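Local coordinates for protein peroxiredoxin (Clostridioides difficile, PDB 6TSB) that hydrolyses chitin through this family 18 glycosidase domain of a two-part spore coat protein, whose other, peroxiredoxin part probably reduces peroxides, at residues A[233-237]-A[238-242]; A[268-272]-A[273-277]. All coordinates share one frame; numbering follows the deposited sequence.

Interaction 1. Residues A[233-237]-A[238-242]; sequences PGYSV and DAMVR
Ser236 reaches forward to the backbone of Ala239 and starts helix 237-246 as its N-cap, at the point where a long loop after strand 201-204 of the TIM-barrel chitinase domain turns into helix. The capping bond runs from Ala239 N to Ser236 OG, 3.1 Å long and close to straight at 169°. With chi1 at 100°, away from the usual staggered values, the hydroxyl swings over the first turn, and Ala239 CB packs beside it.

Backbone bonds carry the turn onward. Ser236 O accepts from Met240 N, the first i to i+4 bond of the helix, and the same N-H makes a weak second bond to Val237 O. Val237 O has its better partner in Val241 N, 3.0 Å away. Before the cap, Gly234 takes a positive phi as the loop approaches the helix.

Apolar contacts line the flank facing the barrel. The Met240 chain is extended beyond CG, which carries its methyl back to the Tyr235 ring; Met240 CE stands 3.9 Å from Tyr235 CD2 and meets the ring obliquely. Val237 and Val241, one turn apart, lie side by side and point the same way, Val237 CG1 4.1 Å from Val241 CG2. Leu204 on strand 201-204 touches both Met240 and Val241, so this flank of the helix rests on the barrel wall.

Charged groups sit on the flank facing the second subunit. Asp238 is joined there to Tyr320 OH of the second subunit, a hydrogen bond made by OD1. That same oxygen also takes part in a weak salt bridge one turn along its own helix, with Arg242 NE 3.4 Å from Asp238 OD1.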
loop_
_atom_site.group_PDB
_atom_site.type_symbol
_atom_site.label_atom_id
_atom_site.label_comp_id
_atom_site.label_asym_id
_atom_site.label_seq_id
_atom_site.Cartn_x
_atom_site.Cartn_y
_atom_site.Cartn_z
ATOM N N PRO A 233 -9.849 -2.937 -23.549
ATOM C CA PRO A 233 -9.052 -3.519 -24.629
ATOM C C PRO A 233 -8.681 -2.399 -25.624
ATOM O O PRO A 233 -9.588 -1.673 -26.075
ATOM C CB PRO A 233 -9.924 -4.640 -25.233
ATOM C CG PRO A 233 -11.311 -4.463 -24.617
ATOM C CD PRO A 233 -11.148 -3.610 -23.371
ATOM N N GLY A 234 -7.371 -2.232 -25.872
ATOM C CA GLY A 234 -6.800 -1.200 -26.767
ATOM C C GLY A 234 -6.119 -0.056 -26.018
ATOM O O GLY A 234 -4.966 0.286 -26.367
ATOM N N TYR A 235 -6.801 0.527 -25.024
ATOM C CA TYR A 235 -6.410 1.798 -24.358
ATOM C C TYR A 235 -5.357 1.539 -23.279
ATOM O O TYR A 235 -5.624 0.842 -22.286
ATOM C CB TYR A 235 -7.635 2.517 -23.793
ATOM C CG TYR A 235 -8.533 3.092 -24.856
ATOM C CD1 TYR A 235 -9.485 2.308 -25.490
ATOM C CD2 TYR A 235 -8.409 4.414 -25.248
ATOM C CE1 TYR A 235 -10.305 2.832 -26.476
ATOM C CE2 TYR A 235 -9.219 4.952 -26.233
ATOM C CZ TYR A 235 -10.167 4.156 -26.851
ATOM O OH TYR A 235 -10.960 4.686 -27.825
ATOM N N SER A 236 -4.190 2.141 -23.475
ATOM C CA SER A 236 -3.066 2.170 -22.513
ATOM C C SER A 236 -2.119 3.336 -22.849
ATOM O O SER A 236 -1.948 3.663 -24.069
ATOM C CB SER A 236 -2.351 0.845 -22.546
ATOM O OG SER A 236 -1.177 0.943 -23.332
ATOM N N VAL A 237 -1.468 3.931 -21.849
ATOM C CA VAL A 237 -0.540 5.075 -22.103
ATOM C C VAL A 237 0.522 4.612 -23.100
ATOM O O VAL A 237 0.726 5.318 -24.091
ATOM C CB VAL A 237 0.111 5.628 -20.822
ATOM C CG1 VAL A 237 1.177 6.657 -21.132
ATOM C CG2 VAL A 237 -0.930 6.179 -19.845
ATOM N N ASP A 238 1.148 3.458 -22.843
ATOM C CA ASP A 238 2.320 2.931 -23.595
ATOM C C ASP A 238 1.966 2.781 -25.078
ATOM O O ASP A 238 2.789 3.172 -25.916
ATOM C CB ASP A 238 2.794 1.587 -23.017
ATOM C CG ASP A 238 3.794 0.796 -23.859
ATOM O OD1 ASP A 238 4.977 1.240 -24.022
ATOM O OD2 ASP A 238 3.383 -0.255 -24.341
ATOM N N ALA A 239 0.819 2.185 -25.381
ATOM C CA ALA A 239 0.327 2.012 -26.766
ATOM C C ALA A 239 0.102 3.387 -27.446
ATOM O O ALA A 239 0.243 3.462 -28.691
ATOM C CB ALA A 239 -0.925 1.163 -26.757
ATOM N N MET A 240 -0.242 4.445 -26.690
ATOM C CA MET A 240 -0.473 5.803 -27.258
ATOM C C MET A 240 0.867 6.434 -27.567
ATOM O O MET A 240 1.022 7.004 -28.676
ATOM C CB MET A 240 -1.262 6.709 -26.315
ATOM C CG MET A 240 -2.707 6.360 -26.333
ATOM S SD MET A 240 -3.719 7.628 -25.554
ATOM C CE MET A 240 -5.294 6.795 -25.718
ATOM N N VAL A 241 1.842 6.248 -26.688
ATOM C CA VAL A 241 3.216 6.754 -26.963
ATOM C C VAL A 241 3.813 6.027 -28.180
ATOM O O VAL A 241 4.445 6.686 -29.015
ATOM C CB VAL A 241 4.112 6.595 -25.741
ATOM C CG1 VAL A 241 5.480 7.186 -26.014
ATOM C CG2 VAL A 241 3.464 7.216 -24.519
ATOM N N ARG A 242 3.641 4.710 -28.269
ATOM C CA ARG A 242 4.224 3.907 -29.381
ATOM C C ARG A 242 3.496 4.261 -30.687
ATOM O O ARG A 242 4.194 4.460 -31.685
ATOM C CB ARG A 242 4.141 2.400 -29.093
ATOM C CG ARG A 242 4.955 1.935 -27.888
ATOM C CD ARG A 242 6.369 2.503 -27.795
ATOM N NE ARG A 242 7.011 2.033 -26.580
ATOM C CZ ARG A 242 8.152 2.491 -26.088
ATOM N NH1 ARG A 242 8.807 3.464 -26.709
ATOM N NH2 ARG A 242 8.619 1.974 -24.954
#

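Interaction 2. Residues A[268-272]-A[273-277]; sequences ITRTY and DELRR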
loop_
_atom_site.group_PDB
_atom_site.type_symbol
_atom_site.label_atom_id
_atom_site.label_comp_id
_atom_site.label_asym_id
_atom_site.label_seq_id
_atom_site.Cartn_x
_atom_site.Cartn_y
_atom_site.Cartn_z
ATOM N N ILE A 268 -18.801 9.800 -12.961
ATOM C CA ILE A 268 -18.261 10.394 -11.704
ATOM C C ILE A 268 -16.771 10.738 -11.883
ATOM O O ILE A 268 -16.022 9.931 -12.454
ATOM C CB ILE A 268 -18.553 9.456 -10.510
ATOM C CG1 ILE A 268 -17.374 8.554 -10.153
ATOM C CG2 ILE A 268 -19.811 8.623 -10.735
ATOM C CD1 ILE A 268 -16.327 9.219 -9.285
ATOM N N THR A 269 -16.361 11.919 -11.427
ATOM C CA THR A 269 -14.944 12.337 -11.307
ATOM C C THR A 269 -14.743 12.979 -9.938
ATOM O O THR A 269 -15.705 13.526 -9.380
ATOM C CB THR A 269 -14.507 13.313 -12.411
ATOM O OG1 THR A 269 -15.136 14.582 -12.223
ATOM C CG2 THR A 269 -14.815 12.812 -13.802
ATOM N N ARG A 270 -13.526 12.914 -9.419
ATOM C CA ARG A 270 -13.162 13.542 -8.132
ATOM C C ARG A 270 -11.762 14.124 -8.289
ATOM O O ARG A 270 -10.931 13.475 -8.912
ATOM C CB ARG A 270 -13.261 12.513 -7.001
ATOM C CG ARG A 270 -14.661 11.951 -6.764
ATOM C CD ARG A 270 -15.670 12.952 -6.220
ATOM N NE ARG A 270 -16.912 12.325 -5.774
ATOM C CZ ARG A 270 -18.032 12.197 -6.495
ATOM N NH1 ARG A 270 -18.114 12.627 -7.744
ATOM N NH2 ARG A 270 -19.078 11.607 -5.951
ATOM N N THR A 271 -11.537 15.318 -7.764
ATOM C CA THR A 271 -10.206 15.950 -7.682
ATOM C C THR A 271 -9.352 15.154 -6.688
ATOM O O THR A 271 -9.931 14.535 -5.758
ATOM C CB THR A 271 -10.348 17.411 -7.252
ATOM O OG1 THR A 271 -10.873 17.379 -5.921
ATOM C CG2 THR A 271 -11.236 18.206 -8.192
ATOM N N TYR A 272 -8.026 15.181 -6.827
ATOM C CA TYR A 272 -7.154 14.528 -5.831
ATOM C C TYR A 272 -7.542 15.045 -4.437
ATOM O O TYR A 272 -7.772 14.217 -3.556
ATOM C CB TYR A 272 -5.675 14.741 -6.118
ATOM C CG TYR A 272 -4.816 14.027 -5.120
ATOM C CD1 TYR A 272 -4.964 12.661 -4.915
ATOM C CD2 TYR A 272 -3.879 14.708 -4.364
ATOM C CE1 TYR A 272 -4.184 11.980 -3.994
ATOM C CE2 TYR A 272 -3.068 14.037 -3.459
ATOM C CZ TYR A 272 -3.222 12.669 -3.266
ATOM O OH TYR A 272 -2.422 12.002 -2.370
ATOM N N ASP A 273 -7.659 16.364 -4.269
ATOM C CA ASP A 273 -8.130 17.012 -3.014
ATOM C C ASP A 273 -9.381 16.297 -2.471
ATOM O O ASP A 273 -9.370 15.992 -1.260
ATOM C CB ASP A 273 -8.248 18.520 -3.229
ATOM C CG ASP A 273 -6.857 19.107 -3.421
ATOM O OD1 ASP A 273 -5.887 18.320 -3.211
ATOM O OD2 ASP A 273 -6.740 20.319 -3.803
ATOM N N GLU A 274 -10.358 15.945 -3.316
ATOM C CA GLU A 274 -11.634 15.285 -2.906
ATOM C C GLU A 274 -11.421 13.791 -2.549
ATOM O O GLU A 274 -12.228 13.244 -1.780
ATOM C CB GLU A 274 -12.693 15.435 -4.005
ATOM C CG GLU A 274 -13.362 16.806 -4.090
ATOM C CD GLU A 274 -14.323 16.953 -5.273
ATOM O OE1 GLU A 274 -14.073 16.329 -6.345
ATOM O OE2 GLU A 274 -15.334 17.675 -5.134
ATOM N N LEU A 275 -10.411 13.118 -3.103
ATOM C CA LEU A 275 -10.028 11.735 -2.707
ATOM C C LEU A 275 -9.268 11.784 -1.366
ATOM O O LEU A 275 -9.520 10.925 -0.498
ATOM C CB LEU A 275 -9.171 11.122 -3.827
ATOM C CG LEU A 275 -9.842 10.932 -5.193
ATOM C CD1 LEU A 275 -8.848 10.414 -6.221
ATOM C CD2 LEU A 275 -11.034 9.994 -5.107
ATOM N N ARG A 276 -8.357 12.753 -1.225
ATOM C CA ARG A 276 -7.565 13.074 -0.007
ATOM C C ARG A 276 -8.496 13.280 1.194
ATOM O O ARG A 276 -8.018 13.166 2.319
ATOM C CB ARG A 276 -6.747 14.357 -0.227
ATOM C CG ARG A 276 -5.281 14.143 -0.565
ATOM C CD ARG A 276 -4.459 14.182 0.706
ATOM N NE ARG A 276 -3.137 13.584 0.569
ATOM C CZ ARG A 276 -2.247 13.450 1.555
ATOM N NH1 ARG A 276 -2.525 13.859 2.784
ATOM N NH2 ARG A 276 -1.073 12.899 1.307
ATOM N N ARG A 277 -9.757 13.644 0.965
ATOM C CA ARG A 277 -10.695 14.034 2.049
ATOM C C ARG A 277 -11.718 12.915 2.276
ATOM O O ARG A 277 -11.952 12.587 3.439
ATOM C CB ARG A 277 -11.361 15.378 1.728
ATOM C CG ARG A 277 -11.559 16.277 2.941
ATOM C CD ARG A 277 -12.782 17.177 2.846
ATOM N NE ARG A 277 -12.820 17.935 1.598
ATOM C CZ ARG A 277 -13.786 17.876 0.676
ATOM N NH1 ARG A 277 -14.842 17.096 0.842
ATOM N NH2 ARG A 277 -13.693 18.607 -0.423
#
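A capping box opens helix 272-278 just where strand 268-271 ends, with Thr271 and Glu274 each binding the other's backbone. Glu274 N donates to Thr271 OG1 at 3.0 Å. In return, Thr271 N donates to Glu274 OE1 at 3.1 Å, meeting that oxygen on the anti side, 19° out of the carboxylate plane. The Glu274 chain stays extended beyond CG and carries its carboxylate back along the strand. There Glu274 OE1 lies 3.7 Å from Arg270 CD, and the two side chains cross at about a right angle. The Arg270 guanidinium itself turns back along the strand, where its NH1 bonds to Thr269 O.

The strand pairs antiparallel with strand 254-264 of the TIM-barrel domain, and the helix leaves it almost perpendicularly, at 86°. Inside this corner Leu275 CD2 packs on Arg270 CB, while Leu275 N closes the first turn on Thr271 O.

Tyr272 and Arg276 form the next pair, one turn apart. Tyr272 CG is anti to its backbone N (chi1 -178°), which lays the ring beside the helix so that Arg276 CG comes over one face, 3.9 Å from the centroid of the Tyr272 ring, in a CH-pi contact. Beyond the ring, Tyr272 OH lies at the guanidinium edge and accepts a weak bond from Arg276 NE, 3.4 Å away. Asp273 faces the partner chain, and its OD2 accepts from Gln338 N of the second subunit.

Along the chain, interaction 1 comes first: strand 201-204 gives way to a long loop, and residues 233-242 turn its end into helix 237-246. That helix leads into strand 254-264, which pairs in parallel with strand 201-204. The chain then doubles back into strand 268-271, and interaction 2 turns it into helix 272-278, ahead of the three-stranded sheet 286-307. Both contacts are local, one following the other without nesting or crossing. The centres of interactions 1 and 2 are about 25 Å apart, on opposite sides of the chain's centre. Each also meets the second subunit: Tyr320 and Leu326 of that chain at interaction 1, Met306, Tyr336, Asp337, Gln338 and Leu342 of that chain at interaction 2.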